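Ferulic acid decarboxylase 1 (Candida dubliniensis, PDB 4ZAD) catalyses the reversible decarboxylation of cinnamic, ferulic and p-coumaric acids to the corresponding vinyl compounds, using a prenylated flavin mononucleotide cofactor. Local coordinates at residues A[144-149]-A[318-323]. Numbering follows the deposited sequence.
With 4LU (1-deoxy-5-O-phosphono-1-(3,3,4,5-tetramethyl-9,11-dioxo-2,3,8,9,10,11-hexahydro-7H-quinolino[1,8-fg]pteridin-12-ium-7-y l)-D-ribitol), chain E.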
# COMPACT_ATOMS: atom_id res chain seq x y z
N PRO A 144 -10.81 35.77 9.96
CA PRO A 144 -10.40 35.01 8.79
C PRO A 144 -10.31 33.51 9.10
O PRO A 144 -9.21 32.92 9.12
CB PRO A 144 -9.04 35.59 8.48
CG PRO A 144 -8.49 35.94 9.78
CD PRO A 144 -9.64 36.24 10.70
N VAL A 145 -11.49 32.93 9.31
CA VAL A 145 -11.68 31.52 9.57
C VAL A 145 -11.80 30.88 8.21
O VAL A 145 -12.56 31.36 7.37
CB VAL A 145 -12.96 31.30 10.42
CG1 VAL A 145 -13.27 29.82 10.64
CG2 VAL A 145 -12.84 32.04 11.74
N PRO A 146 -11.02 29.84 7.96
CA PRO A 146 -10.99 29.25 6.63
C PRO A 146 -12.18 28.38 6.29
O PRO A 146 -12.77 27.77 7.19
CB PRO A 146 -9.74 28.38 6.66
CG PRO A 146 -9.51 28.07 8.09
CD PRO A 146 -10.02 29.24 8.86
N LEU A 147 -12.51 28.30 4.99
CA LEU A 147 -13.34 27.23 4.46
C LEU A 147 -12.39 26.21 3.80
O LEU A 147 -11.91 26.36 2.64
CB LEU A 147 -14.35 27.77 3.47
CG LEU A 147 -15.42 26.79 2.96
CD1 LEU A 147 -16.61 26.83 3.89
CD2 LEU A 147 -15.84 27.15 1.54
N LEU A 148 -12.10 25.18 4.57
CA LEU A 148 -10.97 24.32 4.31
C LEU A 148 -11.19 23.43 3.10
O LEU A 148 -10.26 23.22 2.31
CB LEU A 148 -10.66 23.49 5.55
CG LEU A 148 -10.09 24.30 6.69
CD1 LEU A 148 -9.97 23.47 7.96
CD2 LEU A 148 -8.70 24.86 6.20
N HIS A 149 -12.41 22.90 2.98
CA HIS A 149 -12.75 22.06 1.86
C HIS A 149 -14.05 22.50 1.19
O HIS A 149 -15.00 22.82 1.88
CB HIS A 149 -12.96 20.60 2.27
CG HIS A 149 -12.08 20.12 3.36
ND1 HIS A 149 -12.26 20.47 4.68
CD2 HIS A 149 -11.08 19.21 3.35
CE1 HIS A 149 -11.38 19.84 5.43
NE2 HIS A 149 -10.65 19.07 4.64
N MET A 318 -2.88 31.25 14.58
CA MET A 318 -3.67 30.09 14.78
C MET A 318 -3.17 28.86 14.04
O MET A 318 -3.11 28.86 12.82
CB MET A 318 -5.12 30.32 14.44
CG MET A 318 -5.85 29.10 14.92
SD MET A 318 -7.51 29.37 15.31
CE MET A 318 -8.15 29.41 13.62
N PRO A 319 -2.89 27.78 14.79
CA PRO A 319 -2.64 26.56 14.09
C PRO A 319 -3.93 25.95 13.58
O PRO A 319 -5.02 26.22 14.11
CB PRO A 319 -1.99 25.69 15.11
CG PRO A 319 -2.51 26.18 16.41
CD PRO A 319 -2.82 27.61 16.25
N ILE A 320 -3.78 25.13 12.54
CA ILE A 320 -4.87 24.67 11.70
C ILE A 320 -4.48 23.25 11.26
O ILE A 320 -3.30 22.99 11.05
CB ILE A 320 -5.03 25.72 10.52
CG1 ILE A 320 -5.91 26.91 10.98
CG2 ILE A 320 -5.48 25.15 9.18
CD1 ILE A 320 -7.40 26.56 11.38
N SER A 321 -5.46 22.34 11.20
CA SER A 321 -5.34 21.05 10.47
C SER A 321 -6.45 20.85 9.43
O SER A 321 -7.64 21.05 9.70
CB SER A 321 -5.33 19.86 11.41
OG SER A 321 -5.36 18.64 10.69
N ASN A 322 -6.05 20.40 8.25
CA ASN A 322 -6.93 20.33 7.11
C ASN A 322 -6.90 18.91 6.65
O ASN A 322 -6.07 18.54 5.83
CB ASN A 322 -6.45 21.29 6.03
CG ASN A 322 -7.34 21.33 4.83
OD1 ASN A 322 -8.54 21.01 4.90
ND2 ASN A 322 -6.76 21.72 3.69
N PRO A 323 -7.80 18.08 7.20
CA PRO A 323 -7.72 16.65 7.05
C PRO A 323 -8.14 16.19 5.68
O PRO A 323 -9.01 16.80 5.07
CB PRO A 323 -8.72 16.13 8.09
CG PRO A 323 -8.93 17.22 9.00
CD PRO A 323 -8.88 18.42 8.13
C9 4LU E . -7.75 14.88 16.36
C8 4LU E . -6.91 15.86 15.81
C7 4LU E . -7.42 16.83 14.94
C10 4LU E . -11.34 14.50 17.15
C6 4LU E . -8.86 16.75 14.56
N3 4LU E . -14.03 14.95 17.19
C2 4LU E . -13.47 14.17 18.13
C13 4LU E . -9.61 19.00 14.49
C5 4LU E . -9.47 17.74 13.67
C1 4LU E . -11.58 16.42 14.01
O2 4LU E . -14.22 13.71 18.99
N1 4LU E . -12.14 13.94 18.11
C4 4LU E . -13.29 15.51 16.21
O4 4LU E . -13.94 16.21 15.40
C4A 4LU E . -11.93 15.30 16.15
N5 4LU E . -11.05 15.60 14.87
C3 4LU E . -10.88 17.46 13.42
C12 4LU E . -8.66 18.06 12.42
C5A 4LU E . -9.69 15.66 15.14
C7M 4LU E . -6.57 17.92 14.34
C8M 4LU E . -5.47 15.83 16.24
C9A 4LU E . -9.14 14.86 16.17
N10 4LU E . -9.99 14.26 17.17
C1' 4LU E . -9.61 13.01 17.83
C2' 4LU E . -9.42 13.30 19.32
O2' 4LU E . -8.60 14.48 19.45
C3' 4LU E . -8.80 12.11 20.07
O3' 4LU E . -9.70 10.98 20.02
C4' 4LU E . -8.49 12.45 21.54
O4' 4LU E . -8.24 11.24 22.26
C5' 4LU E . -9.66 13.16 22.23
O5' 4LU E . -9.44 13.44 23.60
P 4LU E . -10.09 12.60 24.78
O2P 4LU E . -9.67 13.51 25.94
O3P 4LU E . -9.41 11.23 24.66
O1P 4LU E . -11.58 12.55 24.49
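Leu148 faces Asn322 and Pro146 faces Ile320 where the irregular segment 144-149 runs beside 318-323, the CA 146-to-149 and CA 320-to-323 directions differing by 6°. The CA atoms of Leu148 and Asn322 lie 6.3 Å apart and those of Pro146 and Ile320 9.2 Å; the backbones come nearest at the former pair and separate again by His149 and Pro323. On the Pro146 side the contact is apolar: CG of Pro146 meets CD1 of Ile320 at 4.2 Å, and CG2 of Ile320 touches CD2 of Leu148. Asn322 holds CG anti to its backbone N (chi1 -177°), which carries the amide across the gap; its OD1 rests 3.3 Å from CB of Leu148 and lies over one face of the His149 ring. Although OD1 is 2.9 Å from NE2 of His149, the angle is too poor for a hydrogen bond. NE2 instead donates to Pro323 O at 2.8 Å, with an N-H...O angle of 153° and the acceptor near the ring plane. ND1 of the same ring is hydrogen-bonded to OD2 of Asp152, and Phe287 meets it edge-to-face. From the second subunit, Tyr496 OH bonds to both Leu148 O and Asn322 ND2, tying the contact to the dimer interface. The prenylated flavin borders segment 318-323: CG of Pro323 comes within 3.5 Å of its C12 methyl, and Ser321, hydrogen-bonded to Glu329, also touches it. Bonded through both nitrogens, the imidazole is fixed in rotation and anchors the carbonyl of a pocket-lining proline, a second-shell link between the loop 144-149 and the flavin site.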